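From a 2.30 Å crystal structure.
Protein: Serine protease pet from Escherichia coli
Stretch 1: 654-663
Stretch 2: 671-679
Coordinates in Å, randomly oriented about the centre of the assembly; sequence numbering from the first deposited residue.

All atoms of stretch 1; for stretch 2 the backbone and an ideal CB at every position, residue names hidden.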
ATOM      1  N   GLY A 654      -5.017   7.667 -17.602  1.00 48.00           N
ATOM      2  CA  GLY A 654      -4.541   8.332 -18.801  1.00 47.43           C
ATOM      3  C   GLY A 654      -3.509   9.395 -18.498  1.00 41.25           C
ATOM      4  O   GLY A 654      -3.382   9.828 -17.350  1.00 38.56           O
ATOM      5  N   ILE A 655      -2.782   9.810 -19.535  1.00 37.44           N
ATOM      6  CA  ILE A 655      -1.727  10.811 -19.408  1.00 35.11           C
ATOM      7  C   ILE A 655      -1.801  11.929 -20.474  1.00 38.98           C
ATOM      8  O   ILE A 655      -1.664  11.692 -21.692  1.00 39.00           O
ATOM      9  CB  ILE A 655      -0.329  10.147 -19.475  1.00 34.51           C
ATOM     10  CG1 ILE A 655      -0.227   8.974 -18.477  1.00 34.22           C
ATOM     11  CG2 ILE A 655       0.759  11.177 -19.236  1.00 34.19           C
ATOM     12  CD1 ILE A 655       1.197   8.488 -18.187  1.00 33.78           C
ATOM     13  N   MET A 656      -2.021  13.152 -20.002  1.00 44.75           N
ATOM     14  CA  MET A 656      -1.898  14.345 -20.835  1.00 45.73           C
ATOM     15  C   MET A 656      -0.659  15.117 -20.416  1.00 42.30           C
ATOM     16  O   MET A 656      -0.601  15.662 -19.312  1.00 42.32           O
ATOM     17  CB  MET A 656      -3.124  15.244 -20.712  1.00 45.21           C
ATOM     18  CG  MET A 656      -4.433  14.529 -20.864  1.00 53.97           C
ATOM     19  SD  MET A 656      -5.823  15.513 -20.271  1.00 79.80           S
ATOM     20  CE  MET A 656      -7.196  14.411 -20.624  1.00 70.58           C
ATOM     21  N   ALA A 657       0.318  15.197 -21.302  1.00 35.87           N
ATOM     22  CA  ALA A 657       1.601  15.774 -20.944  1.00 35.67           C
ATOM     23  C   ALA A 657       2.114  16.763 -21.995  1.00 37.76           C
ATOM     24  O   ALA A 657       1.822  16.650 -23.174  1.00 39.24           O
ATOM     25  CB  ALA A 657       2.635  14.644 -20.713  1.00 34.97           C
ATOM     26  N   THR A 658       2.886  17.738 -21.546  1.00 42.31           N
ATOM     27  CA  THR A 658       3.562  18.658 -22.439  1.00 44.20           C
ATOM     28  C   THR A 658       5.029  18.690 -22.018  1.00 50.70           C
ATOM     29  O   THR A 658       5.330  18.932 -20.846  1.00 45.96           O
ATOM     30  CB  THR A 658       2.938  20.076 -22.385  1.00 52.34           C
ATOM     31  OG1 THR A 658       1.596  20.031 -22.891  1.00 55.62           O
ATOM     32  CG2 THR A 658       3.749  21.060 -23.218  1.00 53.78           C
ATOM     33  N   ASP A 659       5.928  18.415 -22.963  1.00 42.28           N
ATOM     34  CA  ASP A 659       7.361  18.293 -22.679  1.00 41.56           C
ATOM     35  C   ASP A 659       7.688  17.304 -21.556  1.00 38.37           C
ATOM     36  O   ASP A 659       6.913  16.393 -21.281  1.00 35.71           O
ATOM     37  CB  ASP A 659       7.930  19.664 -22.354  1.00 40.85           C
ATOM     38  CG  ASP A 659       7.788  20.638 -23.523  1.00 48.31           C
ATOM     39  OD1 ASP A 659       8.225  20.299 -24.647  1.00 45.91           O
ATOM     40  OD2 ASP A 659       7.220  21.728 -23.322  1.00 49.60           O
ATOM     41  N   GLY A 660       8.848  17.483 -20.925  1.00 37.73           N
ATOM     42  CA  GLY A 660       9.325  16.583 -19.881  1.00 36.82           C
ATOM     43  C   GLY A 660       9.666  15.221 -20.472  1.00 42.65           C
ATOM     44  O   GLY A 660      10.122  15.132 -21.627  1.00 40.50           O
ATOM     45  N   SER A 661       9.364  14.148 -19.739  1.00 42.56           N
ATOM     46  CA  SER A 661       9.477  12.790 -20.268  1.00 43.40           C
ATOM     47  C   SER A 661       8.713  11.744 -19.440  1.00 40.18           C
ATOM     48  O   SER A 661       8.356  11.997 -18.294  1.00 38.78           O
ATOM     49  CB  SER A 661      10.954  12.407 -20.372  1.00 41.38           C
ATOM     50  OG  SER A 661      11.545  12.410 -19.090  1.00 44.85           O
ATOM     51  N   ILE A 662       8.468  10.578 -20.038  1.00 36.07           N
ATOM     52  CA  ILE A 662       7.796   9.490 -19.352  1.00 37.64           C
ATOM     53  C   ILE A 662       8.620   8.217 -19.448  1.00 40.12           C
ATOM     54  O   ILE A 662       9.168   7.891 -20.510  1.00 42.69           O
ATOM     55  CB  ILE A 662       6.374   9.218 -19.922  1.00 33.80           C
ATOM     56  CG1 ILE A 662       5.505  10.467 -19.835  1.00 33.73           C
ATOM     57  CG2 ILE A 662       5.709   8.078 -19.164  1.00 33.64           C
ATOM     58  CD1 ILE A 662       4.115  10.290 -20.463  1.00 33.92           C
ATOM     59  N   SER A 663       8.699   7.484 -18.342  1.00 41.91           N
ATOM     60  CA  SER A 663       9.522   6.288 -18.278  1.00 43.05           C
ATOM     61  C   SER A 663       8.764   5.188 -17.565  1.00 42.11           C
ATOM     62  O   SER A 663       8.193   5.404 -16.494  1.00 42.60           O
ATOM     63  CB  SER A 663      10.830   6.581 -17.563  1.00 42.19           C
ATOM     64  OG  SER A 663      11.663   5.459 -17.544  1.00 48.80           O
ATOM     65  N   UNK A 671      -1.913   0.387 -17.526  1.00 37.58           N
ATOM     66  CA  UNK A 671      -3.118   0.257 -18.333  1.00 38.42           C
ATOM     67  C   UNK A 671      -3.722   1.609 -18.726  1.00 38.00           C
ATOM     68  O   UNK A 671      -4.458   2.229 -17.962  1.00 41.53           O
ATOM     69  CB  UNK A 671      -4.157  -0.569 -17.572  1.00 38.42           C
ATOM     70  N   UNK A 672      -3.418   2.073 -19.926  1.00 37.93           N
ATOM     71  CA  UNK A 672      -3.960   3.336 -20.360  1.00 37.72           C
ATOM     72  C   UNK A 672      -5.375   3.147 -20.882  1.00 43.13           C
ATOM     73  O   UNK A 672      -5.582   2.908 -22.072  1.00 45.63           O
ATOM     74  CB  UNK A 672      -3.067   3.966 -21.431  1.00 37.72           C
ATOM     75  N   UNK A 673      -6.350   3.248 -19.978  1.00 44.51           N
ATOM     76  CA  UNK A 673      -7.761   3.141 -20.349  1.00 41.60           C
ATOM     77  C   UNK A 673      -8.460   4.496 -20.360  1.00 44.17           C
ATOM     78  O   UNK A 673      -9.686   4.579 -20.353  1.00 50.88           O
ATOM     79  CB  UNK A 673      -8.485   2.197 -19.387  1.00 41.60           C
ATOM     80  N   UNK A 674      -7.657   5.554 -20.394  1.00 44.64           N
ATOM     81  CA  UNK A 674      -8.142   6.913 -20.588  1.00 42.74           C
ATOM     82  C   UNK A 674      -7.282   7.548 -21.673  1.00 44.43           C
ATOM     83  O   UNK A 674      -6.088   7.266 -21.753  1.00 44.57           O
ATOM     84  CB  UNK A 674      -8.096   7.721 -19.290  1.00 42.74           C
ATOM     85  N   UNK A 675      -7.887   8.395 -22.502  1.00 46.96           N
ATOM     86  CA  UNK A 675      -7.212   8.963 -23.667  1.00 51.73           C
ATOM     87  C   UNK A 675      -5.923   9.693 -23.311  1.00 49.73           C
ATOM     88  O   UNK A 675      -5.922  10.585 -22.479  1.00 51.88           O
ATOM     89  CB  UNK A 675      -8.156   9.923 -24.395  1.00 51.73           C
ATOM     90  N   UNK A 676      -4.829   9.321 -23.965  1.00 48.93           N
ATOM     91  CA  UNK A 676      -3.525   9.917 -23.690  1.00 46.59           C
ATOM     92  C   UNK A 676      -3.039  10.822 -24.823  1.00 48.89           C
ATOM     93  O   UNK A 676      -3.122  10.480 -26.008  1.00 51.19           O
ATOM     94  CB  UNK A 676      -2.496   8.814 -23.437  1.00 46.59           C
ATOM     95  N   UNK A 677      -2.513  11.976 -24.436  1.00 42.70           N
ATOM     96  CA  UNK A 677      -2.019  12.951 -25.383  1.00 47.35           C
ATOM     97  C   UNK A 677      -0.639  13.469 -24.963  1.00 46.33           C
ATOM     98  O   UNK A 677      -0.499  14.162 -23.960  1.00 43.91           O
ATOM     99  CB  UNK A 677      -3.011  14.109 -25.513  1.00 47.35           C
ATOM    100  N   UNK A 678       0.383  13.106 -25.725  1.00 40.34           N
ATOM    101  CA  UNK A 678       1.749  13.526 -25.445  1.00 36.19           C
ATOM    102  C   UNK A 678       2.250  14.500 -26.520  1.00 39.79           C
ATOM    103  O   UNK A 678       2.331  14.164 -27.711  1.00 40.25           O
ATOM    104  CB  UNK A 678       2.671  12.308 -25.358  1.00 36.19           C
ATOM    105  N   UNK A 679       2.572  15.719 -26.105  1.00 46.54           N
ATOM    106  CA  UNK A 679       3.080  16.713 -27.037  1.00 45.15           C
ATOM    107  C   UNK A 679       4.512  17.064 -26.695  1.00 44.41           C
ATOM    108  O   UNK A 679       4.756  17.714 -25.691  1.00 45.07           O
ATOM    109  CB  UNK A 679       2.205  17.968 -27.026  1.00 45.15           C
TER

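Position 671 has nothing of stretch 1 within 5.5 Å of its ideal CB, so almost any side chain is allowed; the extended backbone suits a beta-branched one. The deposited residue is Thr671.

At 672 the CB points sideways, 5.3 Å from Gly654 CA, and the apolar side chain of Ile655 lies within reach of a longer group. Leucine, isoleucine or methionine would suit. Leu672 extends until its CD2 lies 4.5 Å from CG1 of Ile655, a loose apolar contact.

Position 673 points away, and stretch 1 places little constraint on it. A polar residue would be at ease here, and Asn673 occupies it.

The CB of 674 points toward stretch 1 and stands 3.5 Å from Gly654 N, leaving room for a small or beta-branched side chain. Thr674 fits because its partner is glycine: an ideal CB on Gly654 would come within 2.3 Å of Thr674 CG2, a clash.

Position 675 points away into space free of stretch 1, so many types are possible. Val675 is found, and the closest approach of its side chain is 5.9 Å, from Val675 CB to Met656 CE.

At 676 the CB is sideways, 3.5 Å from Ile655 O, while Ile655 N offers a donor that no backbone oxygen of stretch 2 approaches closely. A short side chain carrying an acceptor, such as serine, threonine or aspartate, could answer it. Ser676 does: Ile655 N donates to Ser676 OG at 3.0 Å, so a side chain opens the ladder.

At 677 the strands pair in parallel, and from here the hydrogen bonds to stretch 1 are all made by backbone atoms: the N of 677 donates to Ile655 O (2.9 Å), and its O accepts from Ala657 N (3.0 Å). The CB lies on the same face as Met656 and Thr658, leaving the side chain rather free. Ser677, small and polar, is one of several that would serve.

Position 678 shares the opposite face with Ala657, whose small side chain leaves space beside Ile655 and Ile662. A long apolar side chain such as leucine, isoleucine or methionine would suit. Leu678 brings CD1 to 4.0 Å from Ile662 CD1, 4.1 Å from Ile655 CG2 and 4.2 Å from Ala657 CB, joining all three.

At 679 the CB returns to the face of Thr658, 4.7 Å from Thr658 OG1, so polar types are plausible. The carboxylate of Asp679 makes no contact with stretch 1, and its OD1 is hydrogen-bonded elsewhere in the structure. Its backbone completes the ladder: N donates to Ala657 O (3.2 Å), and O accepts from Asp659 N (3.1 Å).

Stretch 2 671-679: TLNTVSSLD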
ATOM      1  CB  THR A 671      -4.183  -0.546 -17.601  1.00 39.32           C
ATOM      2  OG1 THR A 671      -3.647  -1.827 -17.250  1.00 39.91           O
ATOM      3  CG2 THR A 671      -5.422  -0.713 -18.475  1.00 40.40           C
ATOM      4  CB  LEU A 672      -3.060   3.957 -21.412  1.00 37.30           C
ATOM      5  CG  LEU A 672      -1.618   4.112 -20.920  1.00 39.69           C
ATOM      6  CD1 LEU A 672      -0.746   4.802 -21.965  1.00 36.19           C
ATOM      7  CD2 LEU A 672      -1.570   4.858 -19.594  1.00 35.80           C
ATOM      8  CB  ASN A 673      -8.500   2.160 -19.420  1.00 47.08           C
ATOM      9  CG  ASN A 673      -8.491   2.586 -17.949  1.00 44.55           C
ATOM     10  OD1 ASN A 673      -8.041   3.672 -17.592  1.00 48.27           O
ATOM     11  ND2 ASN A 673      -9.009   1.722 -17.096  1.00 41.10           N
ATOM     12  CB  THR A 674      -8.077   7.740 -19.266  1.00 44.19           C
ATOM     13  OG1 THR A 674      -9.252   7.493 -18.486  1.00 47.55           O
ATOM     14  CG2 THR A 674      -7.977   9.218 -19.550  1.00 40.98           C
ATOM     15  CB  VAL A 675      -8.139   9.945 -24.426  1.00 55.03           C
ATOM     16  CG1 VAL A 675      -7.383  10.614 -25.568  1.00 55.11           C
ATOM     17  CG2 VAL A 675      -9.380   9.225 -24.940  1.00 55.52           C
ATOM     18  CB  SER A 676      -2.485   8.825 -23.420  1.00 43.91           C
ATOM     19  OG  SER A 676      -2.641   8.295 -22.119  1.00 41.56           O
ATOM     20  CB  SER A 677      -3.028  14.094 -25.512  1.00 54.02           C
ATOM     21  OG  SER A 677      -2.373  15.350 -25.503  1.00 54.49           O
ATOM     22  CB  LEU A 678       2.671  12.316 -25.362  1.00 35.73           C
ATOM     23  CG  LEU A 678       2.726  11.403 -24.131  1.00 35.49           C
ATOM     24  CD1 LEU A 678       1.499  11.505 -23.211  1.00 35.17           C
ATOM     25  CD2 LEU A 678       2.978   9.948 -24.528  1.00 35.22           C
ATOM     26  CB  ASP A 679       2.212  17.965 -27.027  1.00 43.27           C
ATOM     27  CG  ASP A 679       2.662  18.986 -28.056  1.00 48.28           C
ATOM     28  OD1 ASP A 679       3.441  18.617 -28.953  1.00 49.09           O
ATOM     29  OD2 ASP A 679       2.238  20.162 -27.971  1.00 50.48           O
TER
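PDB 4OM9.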